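Local coordinates for peptidoglycan synthetase penicillin-binding protein 3 (PDB 4YE5), which probably binds penicillin and probably cross-links peptidoglycan strands during cell-wall synthesis, at residues K353-N356 against E357-Y360; R392-R395 against N396-L399. All coordinates share one frame; numbering follows the deposited sequence.

In the fold
Both contacts fall within the transpeptidase domain, far along the chain from the N terminus, and each is local. Contact 1 comes first: 353-356 ends the loop after helix 344-350 and runs straight into helix 356-365, so side chains and backbone bond across the helix start. Contact 2 follows some thirty residues later, where 392-395 winds into the short helix 394-397. The two are in series, neither nested nor crossed, with centres about 10 Å apart. They touch directly: Asn356 OD1 lies 2.7 Å from Arg395 NE, and Arg359 NH1 lies 2.7 Å from Arg395 O, which ties the start of helix 356-365 to helix 394-397.

Contact 1. Residues K353-N356 against E357-Y360; sequences KMTN and EQRY
Thr355 and Gln358 exchange two hydrogen bonds across the start of helix 356-365. Gln358 N donates a hydrogen bond to Thr355 OG1 over 3.2 Å, and Thr355 N answers by donating to Gln358 OE1 at 2.9 Å. With chi1 at 69°, OG1 sits between the backbone N and the carbonyl carbon of Thr355, a position from which it faces the first turn. The Gln358 side chain, extended beyond CG, passes obliquely across that of Thr355, with Gln358 CG 3.3 Å from OG1.

Backbone bonds continue the turn: Arg359 N donates to Thr355 O and Tyr360 N to Asn356 O.

The Arg359 side chain reaches back to the loop, extended from CG to NE, and NE donates to Met354 O at 2.8 Å. The oxygen lies at the guanidinium edge, whereas NE stands 42° out of the carbonyl plane. NH2 adds a weak bond to the same oxygen, while NH1 is held by Arg395 O and Asn396 OD1.

Apolar contact comes from selenomethionine Met354, whose chain crosses that of Arg359 with CG 3.8 Å from Arg359 CG.

Water 1 lies 2.8 Å from Thr355 OG1 and donates weakly to Glu357 OE1. The reciprocal pair is a capping box, with Thr355 as N-cap of helix 356-365.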
loop_
_atom_site.group_PDB
_atom_site.type_symbol
_atom_site.label_atom_id
_atom_site.label_comp_id
_atom_site.label_asym_id
_atom_site.label_seq_id
_atom_site.Cartn_x
_atom_site.Cartn_y
_atom_site.Cartn_z
ATOM N N LYS A 353 1.325 14.228 -37.600
ATOM C CA LYS A 353 2.626 14.898 -37.598
ATOM C C LYS A 353 3.435 14.630 -36.323
ATOM O O LYS A 353 4.593 15.034 -36.214
ATOM C CB LYS A 353 2.460 16.410 -37.800
ATOM C CG LYS A 353 1.815 16.817 -39.123
ATOM C CD LYS A 353 2.690 16.434 -40.292
ATOM C CE LYS A 353 2.133 16.967 -41.601
ATOM N NZ LYS A 353 3.003 16.577 -42.736
HETATM N N MSE A 354 2.823 13.965 -35.354
HETATM C CA MSE A 354 3.521 13.623 -34.120
HETATM C C MSE A 354 4.522 12.493 -34.369
HETATM O O MSE A 354 4.125 11.383 -34.720
HETATM C CB MSE A 354 2.511 13.178 -33.063
HETATM C CG MSE A 354 3.028 13.262 -31.640
HETATM SE SE MSE A 354 1.594 12.879 -30.368
HETATM C CE MSE A 354 2.509 13.492 -28.765
ATOM N N THR A 355 5.810 12.769 -34.174
ATOM C CA THR A 355 6.844 11.770 -34.432
ATOM C C THR A 355 6.820 10.694 -33.369
ATOM O O THR A 355 6.316 10.926 -32.272
ATOM C CB THR A 355 8.269 12.379 -34.446
ATOM O OG1 THR A 355 8.635 12.788 -33.120
ATOM C CG2 THR A 355 8.374 13.575 -35.426
ATOM N N ASN A 356 7.362 9.521 -33.707
ATOM C CA ASN A 356 7.548 8.424 -32.754
ATOM C C ASN A 356 8.160 8.904 -31.436
ATOM O O ASN A 356 7.699 8.540 -30.354
ATOM C CB ASN A 356 8.473 7.350 -33.352
ATOM C CG ASN A 356 7.749 6.388 -34.288
ATOM O OD1 ASN A 356 6.577 6.571 -34.603
ATOM N ND2 ASN A 356 8.457 5.351 -34.731
ATOM N N GLU A 357 9.198 9.727 -31.530
ATOM C CA GLU A 357 9.882 10.200 -30.335
ATOM C C GLU A 357 8.961 11.047 -29.462
ATOM O O GLU A 357 8.959 10.910 -28.243
ATOM C CB GLU A 357 11.146 10.991 -30.696
ATOM C CG GLU A 357 11.931 11.450 -29.472
ATOM C CD GLU A 357 13.106 12.346 -29.814
ATOM O OE1 GLU A 357 13.295 12.645 -31.014
ATOM O OE2 GLU A 357 13.837 12.751 -28.881
ATOM N N GLN A 358 8.180 11.920 -30.092
ATOM C CA GLN A 358 7.222 12.744 -29.366
ATOM C C GLN A 358 6.143 11.888 -28.713
ATOM O O GLN A 358 5.783 12.112 -27.557
ATOM C CB GLN A 358 6.582 13.767 -30.304
ATOM C CG GLN A 358 7.548 14.822 -30.758
ATOM C CD GLN A 358 6.991 15.643 -31.887
ATOM O OE1 GLN A 358 6.156 15.172 -32.657
ATOM N NE2 GLN A 358 7.449 16.884 -31.996
ATOM N N ARG A 359 5.635 10.901 -29.451
ATOM C CA ARG A 359 4.644 9.983 -28.881
ATOM C C ARG A 359 5.188 9.312 -27.626
ATOM O O ARG A 359 4.554 9.362 -26.576
ATOM C CB ARG A 359 4.180 8.939 -29.915
ATOM C CG ARG A 359 3.502 9.564 -31.127
ATOM C CD ARG A 359 3.282 8.573 -32.290
ATOM N NE ARG A 359 2.819 9.287 -33.485
ATOM C CZ ARG A 359 1.960 8.797 -34.377
ATOM N NH1 ARG A 359 1.468 7.575 -34.225
ATOM N NH2 ARG A 359 1.586 9.535 -35.419
ATOM N N TYR A 360 6.364 8.695 -27.734
ATOM C CA TYR A 360 6.972 8.014 -26.590
ATOM C C TYR A 360 7.155 8.999 -25.424
ATOM O O TYR A 360 6.833 8.688 -24.278
ATOM C CB TYR A 360 8.339 7.424 -26.972
ATOM C CG TYR A 360 9.029 6.751 -25.799
ATOM C CD1 TYR A 360 8.835 5.397 -25.534
ATOM C CD2 TYR A 360 9.850 7.479 -24.937
ATOM C CE1 TYR A 360 9.447 4.780 -24.451
ATOM C CE2 TYR A 360 10.466 6.870 -23.853
ATOM C CZ TYR A 360 10.265 5.523 -23.619
ATOM O OH TYR A 360 10.872 4.927 -22.535
HETATM O O HOH W 1 10.923 14.392 -32.755
#

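Contact 2. Residues R392-R395 against N396-L399; sequences RRTR and NTVL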
loop_
_atom_site.group_PDB
_atom_site.type_symbol
_atom_site.label_atom_id
_atom_site.label_comp_id
_atom_site.label_asym_id
_atom_site.label_seq_id
_atom_site.Cartn_x
_atom_site.Cartn_y
_atom_site.Cartn_z
ATOM N N ARG A 392 5.118 -0.234 -37.711
ATOM C CA ARG A 392 4.211 0.736 -38.324
ATOM C C ARG A 392 2.799 0.742 -37.734
ATOM O O ARG A 392 2.076 1.731 -37.861
ATOM C CB ARG A 392 4.156 0.573 -39.848
ATOM C CG ARG A 392 5.436 0.989 -40.562
ATOM C CD ARG A 392 6.163 2.135 -39.847
ATOM N NE ARG A 392 5.672 3.460 -40.225
ATOM C CZ ARG A 392 6.229 4.605 -39.832
ATOM N NH1 ARG A 392 5.716 5.768 -40.222
ATOM N NH2 ARG A 392 7.298 4.591 -39.045
ATOM N N ARG A 393 2.404 -0.350 -37.092
ATOM C CA ARG A 393 1.099 -0.387 -36.436
ATOM C C ARG A 393 1.136 0.108 -34.980
ATOM O O ARG A 393 0.343 0.967 -34.579
ATOM C CB ARG A 393 0.484 -1.786 -36.513
ATOM C CG ARG A 393 -0.916 -1.839 -35.920
ATOM C CD ARG A 393 -1.726 -3.050 -36.362
ATOM N NE ARG A 393 -3.137 -2.827 -36.063
ATOM C CZ ARG A 393 -4.026 -2.371 -36.942
ATOM N NH1 ARG A 393 -3.660 -2.115 -38.190
ATOM N NH2 ARG A 393 -5.289 -2.181 -36.577
ATOM N N THR A 394 2.054 -0.433 -34.187
ATOM C CA THR A 394 2.102 -0.099 -32.766
ATOM C C THR A 394 2.444 1.371 -32.534
ATOM O O THR A 394 2.097 1.920 -31.502
ATOM C CB THR A 394 3.091 -0.993 -31.987
ATOM O OG1 THR A 394 4.425 -0.769 -32.467
ATOM C CG2 THR A 394 2.726 -2.477 -32.158
ATOM N N ARG A 395 3.116 2.011 -33.495
ATOM C CA ARG A 395 3.395 3.446 -33.372
ATOM C C ARG A 395 2.081 4.229 -33.346
ATOM O O ARG A 395 2.026 5.341 -32.826
ATOM C CB ARG A 395 4.296 3.949 -34.515
ATOM C CG ARG A 395 3.586 4.050 -35.860
ATOM C CD ARG A 395 4.472 4.660 -36.941
ATOM N NE ARG A 395 4.916 6.017 -36.619
ATOM C CZ ARG A 395 4.291 7.126 -37.003
ATOM N NH1 ARG A 395 4.779 8.317 -36.667
ATOM N NH2 ARG A 395 3.180 7.050 -37.725
ATOM N N ASN A 396 1.022 3.633 -33.895
ATOM C CA ASN A 396 -0.303 4.263 -33.901
ATOM C C ASN A 396 -1.228 3.834 -32.765
ATOM O O ASN A 396 -1.923 4.665 -32.158
ATOM C CB ASN A 396 -0.978 4.043 -35.259
ATOM C CG ASN A 396 -0.469 5.002 -36.307
ATOM O OD1 ASN A 396 -0.407 6.211 -36.067
ATOM N ND2 ASN A 396 -0.073 4.474 -37.469
ATOM N N THR A 397 -1.236 2.541 -32.456
ATOM C CA THR A 397 -2.051 2.039 -31.343
ATOM C C THR A 397 -1.633 2.669 -30.010
ATOM O O THR A 397 -2.439 2.789 -29.086
ATOM C CB THR A 397 -1.982 0.496 -31.216
ATOM O OG1 THR A 397 -0.638 0.100 -30.936
ATOM C CG2 THR A 397 -2.445 -0.190 -32.516
ATOM N N VAL A 398 -0.378 3.095 -29.911
ATOM C CA VAL A 398 0.091 3.739 -28.681
ATOM C C VAL A 398 -0.687 5.044 -28.425
ATOM O O VAL A 398 -0.795 5.501 -27.284
ATOM C CB VAL A 398 1.622 4.005 -28.728
ATOM C CG1 VAL A 398 1.931 5.312 -29.431
ATOM C CG2 VAL A 398 2.206 4.016 -27.326
ATOM N N LEU A 399 -1.244 5.627 -29.488
ATOM C CA LEU A 399 -2.044 6.851 -29.371
ATOM C C LEU A 399 -3.338 6.598 -28.627
ATOM O O LEU A 399 -3.892 7.511 -28.019
ATOM C CB LEU A 399 -2.393 7.425 -30.750
ATOM C CG LEU A 399 -1.248 7.874 -31.659
ATOM C CD1 LEU A 399 -1.821 8.402 -32.979
ATOM C CD2 LEU A 399 -0.371 8.937 -30.960
HETATM O O HOH W 2 1.678 0.744 -28.988
#
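At the short helix 394-397 of the transpeptidase region, Arg393 O accepts from two successive backbone amides, Asn396 N and Thr397 N. The first bond is 2.8 Å long, with its donor 50° above the carbonyl plane; the second, at 3.1 Å, lies in that plane. An i to i+3 bond and an i to i+4 bond thus share one acceptor. Val398 N continues the turn by donating to Thr394 O, and on the N-terminal side Asp391 OD1 accepts from the backbone N of both Arg393 and Thr394.

Thr397 hangs its two branches over the preceding turn. OG1 comes to 3.3 Å from Thr394 CA, while CG2 meets Arg393 CG at 4.1 Å, the two side chains crossing at about a right angle. Water 2 bridges the same turn, donating to Thr394 O at 2.8 Å and accepting from Thr397 OG1. Val398 CG1 packs against Arg395 O at 3.4 Å.

Arg395 and Asn396 run side by side in the same direction, their guanidinium and amide planes 78° apart. A chi1 of 73° brings Arg395 CG to 3.3 Å from Asn396 N. Arg395 NE and Asn396 OD1 both find their partners on helix 356-365, and Asn396 ND2 bonds to Tyr322 OH. Arg393 likewise reaches Gln320 and Thr321 through its guanidinium.

Chemically, then, the backbone and one water hold the turn together, while Arg393, Arg395 and Asn396 send their polar ends to partners beyond it. The buried Asn396 amide has partners for both its oxygen and its nitrogen, which should fix the rotation of that group.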